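Local coordinates for odorant-binding protein (Phormia regina, PDB 5DIC), which binds fatty acids such as palmitic acid and probably carries these poorly soluble molecules as an odorant-binding protein of the blowfly's oral disk, at residues H1-T5 against K72-F77; E18-E23 against C51-K55; E29-L33 against T42-F48. All blocks are in the same frame, centred on the assembly; numbering follows the deposited sequence.

Interaction 1 of 3, residues H1-T5 against K72-F77; sequences HLELT and KLSPHF. With PLM (palmitic acid), chain B; PLM (palmitic acid), chain C.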
loop_
_atom_site.group_PDB
_atom_site.type_symbol
_atom_site.label_atom_id
_atom_site.label_comp_id
_atom_site.label_asym_id
_atom_site.label_seq_id
_atom_site.Cartn_x
_atom_site.Cartn_y
_atom_site.Cartn_z
ATOM N N HIS A 1 1.791 11.423 -10.904
ATOM C CA HIS A 1 1.426 10.688 -9.653
ATOM C C HIS A 1 0.130 11.230 -9.052
ATOM O O HIS A 1 -0.383 12.275 -9.458
ATOM C CB HIS A 1 2.579 10.768 -8.636
ATOM C CG HIS A 1 2.538 9.721 -7.557
ATOM N ND1 HIS A 1 3.350 9.772 -6.443
ATOM C CD2 HIS A 1 1.782 8.605 -7.412
ATOM C CE1 HIS A 1 3.102 8.731 -5.668
ATOM N NE2 HIS A 1 2.149 8.009 -6.232
ATOM N N LEU A 2 -0.420 10.468 -8.123
ATOM C CA LEU A 2 -1.598 10.846 -7.384
ATOM C C LEU A 2 -1.470 12.210 -6.739
ATOM O O LEU A 2 -0.526 12.500 -6.000
ATOM C CB LEU A 2 -1.893 9.821 -6.291
ATOM C CG LEU A 2 -2.363 8.452 -6.752
ATOM C CD1 LEU A 2 -2.551 7.552 -5.545
ATOM C CD2 LEU A 2 -3.648 8.541 -7.573
ATOM N N GLU A 3 -2.443 13.045 -7.042
ATOM C CA GLU A 3 -2.664 14.247 -6.283
ATOM C C GLU A 3 -3.897 13.935 -5.439
ATOM O O GLU A 3 -5.017 13.875 -5.960
ATOM C CB GLU A 3 -2.876 15.435 -7.222
ATOM C CG GLU A 3 -1.780 15.595 -8.280
ATOM C CD GLU A 3 -2.085 14.913 -9.618
ATOM O OE1 GLU A 3 -2.832 13.907 -9.662
ATOM O OE2 GLU A 3 -1.554 15.383 -10.648
ATOM N N LEU A 4 -3.691 13.694 -4.141
ATOM C CA LEU A 4 -4.781 13.299 -3.261
ATOM C C LEU A 4 -5.682 14.485 -3.015
ATOM O O LEU A 4 -5.230 15.632 -2.869
ATOM C CB LEU A 4 -4.282 12.804 -1.903
ATOM C CG LEU A 4 -3.346 11.604 -1.904
ATOM C CD1 LEU A 4 -3.162 11.112 -0.479
ATOM C CD2 LEU A 4 -3.861 10.480 -2.791
ATOM N N THR A 5 -6.965 14.204 -2.960
ATOM C CA THR A 5 -7.947 15.213 -2.604
ATOM C C THR A 5 -7.859 15.446 -1.076
ATOM O O THR A 5 -7.269 14.655 -0.348
ATOM C CB THR A 5 -9.369 14.753 -2.937
ATOM O OG1 THR A 5 -9.688 13.614 -2.139
ATOM C CG2 THR A 5 -9.523 14.406 -4.400
ATOM N N LYS A 72 -9.401 3.375 -7.478
ATOM C CA LYS A 72 -8.514 4.362 -6.896
ATOM C C LYS A 72 -7.418 4.837 -7.820
ATOM O O LYS A 72 -6.988 5.992 -7.727
ATOM C CB LYS A 72 -7.971 3.897 -5.566
ATOM C CG LYS A 72 -9.067 3.753 -4.509
ATOM C CD LYS A 72 -8.490 3.336 -3.163
ATOM C CE LYS A 72 -9.571 3.088 -2.152
ATOM N NZ LYS A 72 -10.142 4.335 -1.627
ATOM N N LEU A 73 -6.904 3.969 -8.696
ATOM C CA LEU A 73 -5.750 4.299 -9.498
ATOM C C LEU A 73 -6.044 4.573 -10.963
ATOM O O LEU A 73 -5.270 5.290 -11.612
ATOM C CB LEU A 73 -4.694 3.202 -9.442
ATOM C CG LEU A 73 -4.085 2.871 -8.095
ATOM C CD1 LEU A 73 -3.017 1.816 -8.296
ATOM C CD2 LEU A 73 -3.494 4.105 -7.444
ATOM N N SER A 74 -7.125 4.031 -11.515
ATOM C CA SER A 74 -7.353 4.189 -12.967
ATOM C C SER A 74 -7.497 5.646 -13.414
ATOM O O SER A 74 -6.957 6.004 -14.442
ATOM C CB SER A 74 -8.539 3.360 -13.481
ATOM O OG SER A 74 -8.250 1.986 -13.403
ATOM N N PRO A 75 -8.228 6.486 -12.658
ATOM C CA PRO A 75 -8.425 7.845 -13.183
ATOM C C PRO A 75 -7.124 8.577 -13.460
ATOM O O PRO A 75 -7.013 9.263 -14.483
ATOM C CB PRO A 75 -9.311 8.504 -12.117
ATOM C CG PRO A 75 -10.110 7.334 -11.555
ATOM C CD PRO A 75 -9.079 6.223 -11.486
ATOM N N HIS A 76 -6.147 8.435 -12.571
ATOM C CA HIS A 76 -4.885 9.133 -12.769
ATOM C C HIS A 76 -3.894 8.362 -13.653
ATOM O O HIS A 76 -3.130 8.987 -14.401
ATOM C CB HIS A 76 -4.197 9.471 -11.434
ATOM C CG HIS A 76 -2.884 10.168 -11.623
ATOM N ND1 HIS A 76 -2.794 11.443 -12.134
ATOM C CD2 HIS A 76 -1.608 9.728 -11.500
ATOM C CE1 HIS A 76 -1.526 11.765 -12.296
ATOM N NE2 HIS A 76 -0.787 10.744 -11.906
ATOM N N PHE A 77 -3.818 7.041 -13.482
ATOM C CA PHE A 77 -2.751 6.257 -14.123
ATOM C C PHE A 77 -3.172 5.601 -15.441
ATOM O O PHE A 77 -2.313 5.168 -16.201
ATOM C CB PHE A 77 -2.198 5.212 -13.154
ATOM C CG PHE A 77 -1.405 5.804 -12.031
ATOM C CD1 PHE A 77 -0.104 6.208 -12.261
ATOM C CD2 PHE A 77 -1.916 5.935 -10.766
ATOM C CE1 PHE A 77 0.672 6.719 -11.243
ATOM C CE2 PHE A 77 -1.165 6.457 -9.748
ATOM C CZ PHE A 77 0.126 6.856 -9.993
HETATM C C1 PLM B . -8.068 6.016 1.008
HETATM O O1 PLM B . -8.333 5.450 -0.086
HETATM O O2 PLM B . -8.604 5.673 2.076
HETATM C C2 PLM B . -7.037 7.112 1.115
HETATM C C3 PLM B . -6.242 7.312 -0.167
HETATM C C4 PLM B . -5.260 6.182 -0.396
HETATM C C5 PLM B . -4.264 6.611 -1.459
HETATM C C6 PLM B . -3.466 5.433 -1.967
HETATM C C7 PLM B . -4.303 4.598 -2.910
HETATM C C8 PLM B . -3.359 3.598 -3.526
HETATM C C9 PLM B . -4.182 2.409 -3.956
HETATM C CA PLM B . -3.461 1.446 -4.886
HETATM C CB PLM B . -3.142 0.086 -4.302
HETATM C CC PLM B . -2.012 -0.610 -5.054
HETATM C CD PLM B . -0.972 -1.178 -4.091
HETATM C CE PLM B . -1.508 -2.317 -3.204
HETATM C CF PLM B . -0.383 -2.938 -2.356
HETATM C CG PLM B . -0.798 -4.125 -1.499
HETATM C C1 PLM C . -0.036 10.957 1.860
HETATM O O1 PLM C . -1.080 11.609 1.604
HETATM O O2 PLM C . 0.635 11.134 2.906
HETATM C C2 PLM C . 0.454 9.927 0.865
HETATM C C3 PLM C . -0.309 8.607 1.014
HETATM C C4 PLM C . 0.314 7.503 0.158
HETATM C C5 PLM C . -0.629 6.323 -0.054
HETATM C C6 PLM C . 0.034 5.145 -0.778
HETATM C C7 PLM C . 0.252 5.419 -2.265
HETATM C C8 PLM C . 0.575 4.148 -3.051
HETATM C C9 PLM C . 0.267 4.352 -4.531
HETATM C CA PLM C . 0.788 3.225 -5.416
HETATM C CB PLM C . 0.797 3.686 -6.870
HETATM C CC PLM C . 0.955 2.538 -7.865
HETATM C CD PLM C . 0.618 3.033 -9.266
HETATM C CE PLM C . 0.624 1.979 -10.369
HETATM C CF PLM C . 0.095 2.578 -11.674
HETATM C CG PLM C . 0.110 1.643 -12.870
#

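Interaction 2 of 3, residues E18-E23 against C51-K55; sequences ECVKQE and CFFEK. With PLM (palmitic acid), chain B.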
loop_
_atom_site.group_PDB
_atom_site.type_symbol
_atom_site.label_atom_id
_atom_site.label_comp_id
_atom_site.label_asym_id
_atom_site.label_seq_id
_atom_site.Cartn_x
_atom_site.Cartn_y
_atom_site.Cartn_z
ATOM N N GLU A 18 -4.871 4.176 12.610
ATOM C CA GLU A 18 -5.389 2.842 12.878
ATOM C C GLU A 18 -4.277 1.805 12.803
ATOM O O GLU A 18 -4.212 0.892 13.625
ATOM C CB GLU A 18 -6.458 2.451 11.849
ATOM C CG GLU A 18 -7.791 3.148 12.012
ATOM C CD GLU A 18 -8.685 3.034 10.787
ATOM O OE1 GLU A 18 -8.223 2.623 9.697
ATOM O OE2 GLU A 18 -9.883 3.383 10.928
ATOM N N CYS A 19 -3.440 1.906 11.788
ATOM C CA CYS A 19 -2.417 0.892 11.564
ATOM C C CYS A 19 -1.219 1.001 12.461
ATOM O O CYS A 19 -0.608 -0.008 12.832
ATOM C CB CYS A 19 -2.056 0.904 10.103
ATOM S SG CYS A 19 -3.401 0.251 9.071
ATOM N N VAL A 20 -0.859 2.215 12.879
ATOM C CA VAL A 20 0.190 2.361 13.881
ATOM C C VAL A 20 -0.216 1.616 15.154
ATOM O O VAL A 20 0.586 0.924 15.781
ATOM C CB VAL A 20 0.467 3.861 14.170
ATOM C CG1 VAL A 20 1.192 4.058 15.493
ATOM C CG2 VAL A 20 1.261 4.492 13.022
ATOM N N LYS A 21 -1.483 1.764 15.546
ATOM C CA LYS A 21 -1.992 1.065 16.724
ATOM C C LYS A 21 -2.074 -0.456 16.494
ATOM O O LYS A 21 -1.539 -1.243 17.270
ATOM C CB LYS A 21 -3.362 1.612 17.099
ATOM C CG LYS A 21 -3.938 0.973 18.348
ATOM C CD LYS A 21 -5.270 1.595 18.765
ATOM C CE LYS A 21 -5.814 0.930 20.018
ATOM N NZ LYS A 21 -7.088 1.551 20.474
ATOM N N GLN A 22 -2.709 -0.863 15.399
ATOM C CA GLN A 22 -2.989 -2.279 15.173
ATOM C C GLN A 22 -1.720 -3.096 15.016
ATOM O O GLN A 22 -1.616 -4.225 15.522
ATOM C CB GLN A 22 -3.849 -2.463 13.923
ATOM C CG GLN A 22 -4.261 -3.893 13.664
ATOM C CD GLN A 22 -5.210 -3.997 12.513
ATOM O OE1 GLN A 22 -6.355 -3.605 12.609
ATOM N NE2 GLN A 22 -4.711 -4.468 11.377
ATOM N N GLU A 23 -0.723 -2.518 14.334
ATOM C CA GLU A 23 0.532 -3.225 14.063
ATOM C C GLU A 23 1.645 -2.876 15.057
ATOM O O GLU A 23 2.788 -3.265 14.871
ATOM C CB GLU A 23 0.968 -3.026 12.626
ATOM C CG GLU A 23 -0.134 -3.320 11.611
ATOM C CD GLU A 23 -0.661 -4.737 11.573
ATOM O OE1 GLU A 23 0.116 -5.688 11.792
ATOM O OE2 GLU A 23 -1.851 -4.889 11.217
ATOM N N CYS A 51 -1.257 -3.449 6.661
ATOM C CA CYS A 51 -2.453 -2.940 7.308
ATOM C C CYS A 51 -3.083 -1.790 6.531
ATOM O O CYS A 51 -4.295 -1.738 6.358
ATOM C CB CYS A 51 -2.123 -2.505 8.737
ATOM S SG CYS A 51 -3.443 -1.754 9.671
ATOM N N PHE A 52 -2.249 -0.853 6.069
ATOM C CA PHE A 52 -2.775 0.307 5.386
ATOM C C PHE A 52 -3.551 -0.143 4.158
ATOM O O PHE A 52 -4.657 0.338 3.898
ATOM C CB PHE A 52 -1.639 1.264 5.065
ATOM C CG PHE A 52 -2.104 2.538 4.441
ATOM C CD1 PHE A 52 -2.499 3.604 5.236
ATOM C CD2 PHE A 52 -2.176 2.671 3.076
ATOM C CE1 PHE A 52 -2.958 4.771 4.671
ATOM C CE2 PHE A 52 -2.649 3.844 2.495
ATOM C CZ PHE A 52 -3.041 4.875 3.315
ATOM N N PHE A 53 -2.942 -1.008 3.360
ATOM C CA PHE A 53 -3.614 -1.499 2.165
ATOM C C PHE A 53 -4.844 -2.318 2.433
ATOM O O PHE A 53 -5.788 -2.295 1.634
ATOM C CB PHE A 53 -2.584 -2.184 1.246
ATOM C CG PHE A 53 -1.597 -1.180 0.678
ATOM C CD1 PHE A 53 -2.034 -0.126 -0.113
ATOM C CD2 PHE A 53 -0.262 -1.255 0.994
ATOM C CE1 PHE A 53 -1.149 0.831 -0.565
ATOM C CE2 PHE A 53 0.646 -0.319 0.541
ATOM C CZ PHE A 53 0.192 0.735 -0.234
ATOM N N GLU A 54 -4.863 -2.994 3.570
ATOM C CA GLU A 54 -6.089 -3.644 4.031
ATOM C C GLU A 54 -7.178 -2.615 4.381
ATOM O O GLU A 54 -8.332 -2.741 3.963
ATOM C CB GLU A 54 -5.806 -4.553 5.226
ATOM C CG GLU A 54 -4.972 -5.772 4.900
ATOM C CD GLU A 54 -4.437 -6.520 6.106
ATOM O OE1 GLU A 54 -4.488 -5.982 7.240
ATOM O OE2 GLU A 54 -3.934 -7.658 5.916
ATOM N N LYS A 55 -6.804 -1.586 5.157
ATOM C CA LYS A 55 -7.806 -0.642 5.622
ATOM C C LYS A 55 -8.407 0.192 4.484
ATOM O O LYS A 55 -9.546 0.635 4.599
ATOM C CB LYS A 55 -7.209 0.298 6.662
ATOM C CG LYS A 55 -6.743 -0.320 7.948
ATOM C CD LYS A 55 -7.816 -1.024 8.738
ATOM C CE LYS A 55 -7.187 -1.614 9.987
ATOM N NZ LYS A 55 -8.107 -2.467 10.760
HETATM C C1 PLM B . -8.068 6.016 1.008
HETATM O O1 PLM B . -8.333 5.450 -0.086
HETATM O O2 PLM B . -8.604 5.673 2.076
HETATM C C2 PLM B . -7.037 7.112 1.115
HETATM C C3 PLM B . -6.242 7.312 -0.167
HETATM C C4 PLM B . -5.260 6.182 -0.396
HETATM C C5 PLM B . -4.264 6.611 -1.459
HETATM C C6 PLM B . -3.466 5.433 -1.967
HETATM C C7 PLM B . -4.303 4.598 -2.910
HETATM C C8 PLM B . -3.359 3.598 -3.526
HETATM C C9 PLM B . -4.182 2.409 -3.956
HETATM C CA PLM B . -3.461 1.446 -4.886
HETATM C CB PLM B . -3.142 0.086 -4.302
HETATM C CC PLM B . -2.012 -0.610 -5.054
HETATM C CD PLM B . -0.972 -1.178 -4.091
HETATM C CE PLM B . -1.508 -2.317 -3.204
HETATM C CF PLM B . -0.383 -2.938 -2.356
HETATM C CG PLM B . -0.798 -4.125 -1.499
HETATM O O HOH W 1 -6.290 -4.728 8.924
#

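Interaction 3 of 3, residues E29-L33 against T42-F48; sequences EATKL and TPAMKCF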
loop_
_atom_site.group_PDB
_atom_site.type_symbol
_atom_site.label_atom_id
_atom_site.label_comp_id
_atom_site.label_asym_id
_atom_site.label_seq_id
_atom_site.Cartn_x
_atom_site.Cartn_y
_atom_site.Cartn_z
ATOM N N GLU A 29 9.454 4.275 14.255
ATOM C CA GLU A 29 8.993 3.689 13.005
ATOM C C GLU A 29 7.850 4.524 12.416
ATOM O O GLU A 29 7.787 4.748 11.203
ATOM C CB GLU A 29 8.534 2.227 13.219
ATOM C CG GLU A 29 9.684 1.260 13.437
ATOM C CD GLU A 29 9.258 -0.106 13.989
ATOM O OE1 GLU A 29 8.251 -0.181 14.715
ATOM O OE2 GLU A 29 10.003 -1.073 13.725
ATOM N N ALA A 30 6.942 4.970 13.275
ATOM C CA ALA A 30 5.798 5.777 12.822
ATOM C C ALA A 30 6.269 7.079 12.194
ATOM O O ALA A 30 5.723 7.505 11.196
ATOM C CB ALA A 30 4.828 6.067 13.966
ATOM N N THR A 31 7.278 7.713 12.778
ATOM C CA THR A 31 7.793 8.956 12.211
ATOM C C THR A 31 8.529 8.714 10.882
ATOM O O THR A 31 8.393 9.512 9.951
ATOM C CB THR A 31 8.586 9.767 13.241
ATOM O OG1 THR A 31 8.737 11.082 12.718
ATOM C CG2 THR A 31 9.909 9.270 13.500
ATOM N N LYS A 32 9.254 7.606 10.773
ATOM C CA LYS A 32 9.788 7.252 9.466
ATOM C C LYS A 32 8.681 7.131 8.453
ATOM O O LYS A 32 8.777 7.648 7.331
ATOM C CB LYS A 32 10.622 5.971 9.511
ATOM C CG LYS A 32 11.968 6.169 10.193
ATOM C CD LYS A 32 12.892 4.996 9.992
ATOM C CE LYS A 32 12.593 3.813 10.872
ATOM N NZ LYS A 32 13.827 2.979 10.999
ATOM N N LEU A 33 7.641 6.385 8.804
ATOM C CA LEU A 33 6.534 6.175 7.862
ATOM C C LEU A 33 5.860 7.484 7.449
ATOM O O LEU A 33 5.593 7.700 6.266
ATOM C CB LEU A 33 5.524 5.186 8.449
ATOM C CG LEU A 33 6.011 3.749 8.599
ATOM C CD1 LEU A 33 5.186 3.000 9.643
ATOM C CD2 LEU A 33 6.014 3.063 7.245
ATOM N N THR A 42 11.605 -1.933 8.485
ATOM C CA THR A 42 11.612 -2.920 9.544
ATOM C C THR A 42 10.383 -3.845 9.424
ATOM O O THR A 42 9.426 -3.511 8.707
ATOM C CB THR A 42 11.597 -2.253 10.910
ATOM O OG1 THR A 42 10.356 -1.573 11.034
ATOM C CG2 THR A 42 12.749 -1.249 11.087
ATOM N N PRO A 43 10.357 -4.944 10.187
ATOM C CA PRO A 43 9.188 -5.830 10.121
ATOM C C PRO A 43 7.873 -5.111 10.463
ATOM O O PRO A 43 6.872 -5.337 9.804
ATOM C CB PRO A 43 9.533 -6.956 11.107
ATOM C CG PRO A 43 11.028 -7.023 11.007
ATOM C CD PRO A 43 11.479 -5.590 10.900
ATOM N N ALA A 44 7.875 -4.236 11.468
ATOM C CA ALA A 44 6.654 -3.556 11.850
ATOM C C ALA A 44 6.252 -2.528 10.796
ATOM O O ALA A 44 5.064 -2.277 10.610
ATOM C CB ALA A 44 6.775 -2.904 13.222
ATOM N N MET A 45 7.225 -1.929 10.099
ATOM C CA MET A 45 6.876 -1.066 8.985
ATOM C C MET A 45 6.211 -1.835 7.831
ATOM O O MET A 45 5.276 -1.323 7.209
ATOM C CB MET A 45 8.110 -0.302 8.500
ATOM C CG MET A 45 8.631 0.692 9.530
ATOM S SD MET A 45 10.261 1.345 9.158
ATOM C CE MET A 45 9.869 2.321 7.717
ATOM N N LYS A 46 6.692 -3.051 7.562
ATOM C CA LYS A 46 6.019 -3.888 6.572
ATOM C C LYS A 46 4.604 -4.231 7.009
ATOM O O LYS A 46 3.673 -4.221 6.196
ATOM C CB LYS A 46 6.813 -5.180 6.338
ATOM C CG LYS A 46 8.182 -4.962 5.708
ATOM C CD LYS A 46 8.829 -6.335 5.437
ATOM C CE LYS A 46 10.204 -6.286 4.841
ATOM N NZ LYS A 46 10.665 -7.706 4.701
ATOM N N CYS A 47 4.429 -4.533 8.287
ATOM C CA CYS A 47 3.082 -4.793 8.757
ATOM C C CYS A 47 2.194 -3.560 8.696
ATOM O O CYS A 47 1.033 -3.658 8.320
ATOM C CB CYS A 47 3.088 -5.319 10.170
ATOM S SG CYS A 47 3.727 -7.004 10.358
ATOM N N PHE A 48 2.753 -2.392 9.046
ATOM C CA PHE A 48 2.010 -1.152 8.868
ATOM C C PHE A 48 1.502 -1.004 7.434
ATOM O O PHE A 48 0.339 -0.679 7.217
ATOM C CB PHE A 48 2.893 0.061 9.211
ATOM C CG PHE A 48 2.224 1.358 8.843
ATOM C CD1 PHE A 48 2.400 1.881 7.590
ATOM C CD2 PHE A 48 1.362 2.001 9.708
ATOM C CE1 PHE A 48 1.705 3.005 7.179
ATOM C CE2 PHE A 48 0.680 3.124 9.329
ATOM C CZ PHE A 48 0.840 3.629 8.064
HETATM O O HOH W 2 10.009 -3.827 13.356
#

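Interaction 1 of 3, residues H1-T5 against K72-F77
Leu2 and His76 come closest in backbone, their CA atoms 6.5 Å apart, where the irregular amino-terminal segment 1-5 runs past the last turn of helix 66-77, which is kinked near its end. The terminal amine, His1 N, donates to His76 NE2 over 2.8 Å, meeting the ring 26° out of its plane. As the acceptor, NE2 is likely to be the unprotonated nitrogen of the ring, and a histidine suits the place because it offers such an acceptor. With CG anti to the backbone N (chi1 179°), the His76 ring reaches out to the terminus, and His1 O lies over one of its faces. Below this polar link the contact turns apolar. Leu2 sets its CD1 methyl against Leu73 CD2 at 4.0 Å, while its CG lies 3.8 Å from Phe77 CE2. Edge contact comes from His1, whose CD2 approaches Phe77 CZ within 3.5 Å. The Phe77 ring is covered on both faces, by His76 CD2 on one and by the tail of the chain C palmitate on the other. Lys72 turns elsewhere, giving a 2.6 Å hydrogen bond from NZ to O1 of the chain B palmitate. The amino terminus thus lies alongside the lipid pocket, with Leu4 resting on Val12 of helix 6-22, Leu73 and Phe77 on Val82 of helix 79-89, and His1 and Phe77 on Lys112 of helix 97-113.

Interaction 2 of 3, residues E18-E23 against C51-K55
Cys19 and Cys51 form one of the three disulfides of the PBP/GOBP fold, joining the first cysteine of the chain to the third in the pattern expected of classical insect odorant-binding proteins. The bond ties the end of helix 6-22 to helix 43-55; the short segments of the two helices run with their axes 9.8 Å apart at closest. Both sulfurs are buried, and the torsion about the S-S bond is -81°, close to the relaxed value. The first torsion of Cys51 swings SG away from its own backbone N, across to the other helix. The CB of Cys51 packs under the bent chain of Glu23, and OE2 of Glu23 comes within 3.5 Å of it.

Lys55, one turn further on, covers the bridge from its outer side: its CG lies 3.6 Å from Cys19 SG, and the aliphatic chain runs past the carboxylate of Glu18, which has its hydrogen bond from His15. A long lysine suits this place, greasy along the sulfur and polar where it emerges. Its NZ donates a hydrogen bond to Gln22 OE1 over 2.8 Å, 24° off the carbonyl plane. With an alanine here, Gln22 OE1 would probably lose this donor and the sulfur of Cys19 its cover. The rotation of the Gln22 amide is set by its other end too, since NE2 donates to Glu23 OE2 over 2.9 Å at a nearly straight 165°. Arg97 of helix 97-113 makes salt bridges to both Glu23 and Glu54, which would tend to offset the like charges of the two carboxylates. A water finishes the network, accepting from Gln22 NE2 at 2.9 Å and donating to Glu54 OE1 at 2.8 Å.

Interaction 3 of 3, residues E29-L33 against T42-F48
Met45, packed against Lys32 and Leu33, supplies an unusual acceptor: its sulfur SD takes a weak but straight bond (3.6 Å, 170°) from Thr42 N, the half of a capping box more often served by a carboxylate. The other half is regular, Thr42 OG1 accepting from Met45 N. The same hydroxyl, its OG1 set between backbone N and carbonyl carbon, gives its proton to Glu29 OE2 over 2.8 Å, from above the carboxylate plane. A water donates to that oxygen and accepts from Ala44 N, so the acid is linked to the start of helix 43-55, whose dipole would tend to stabilise its negative charge. Glu29 OE1 in turn accepts from Ser26 N.

Further in, the contact is apolar. Leu33 lays CD1 over the face of Phe48, 3.9 Å from the ring centroid, a CH-pi contact, and its CD2 touches Met45 CE at 4.0 Å. A leucine can thus serve ring and thioether at once, and an unbranched methionine can bend to it (chi3 68°). The Lys32 side chain crosses that of Met45 at about a right angle, CE 3.8 Å from SD. The arrangement is a capped helix start packed on a neighbouring short helix, their segments 54° apart in direction, within the PBP/GOBP fold.

Interactions 2 and 3 share helix 43-55 and touch directly: Cys19 CB packs on Phe48 CE2 at 3.6 Å, and Glu23 OE1 on Cys47 CB. Both are partly buried, and successive helices 6-22 and 27-34 there meet different turns of the one helix. Interaction 1 lies at the surface on the far side of the chain's centre from interaction 3, about 24 Å between centres. Their chemistry follows: a covalent bridge with a charged rim in interaction 2, a capped helix start over apolar side chains in interaction 3, and a terminal amine bond beside lipid in interaction 1. The chain B palmitate is touched by both 1 and 2, through Lys72, Leu73 and Phe53.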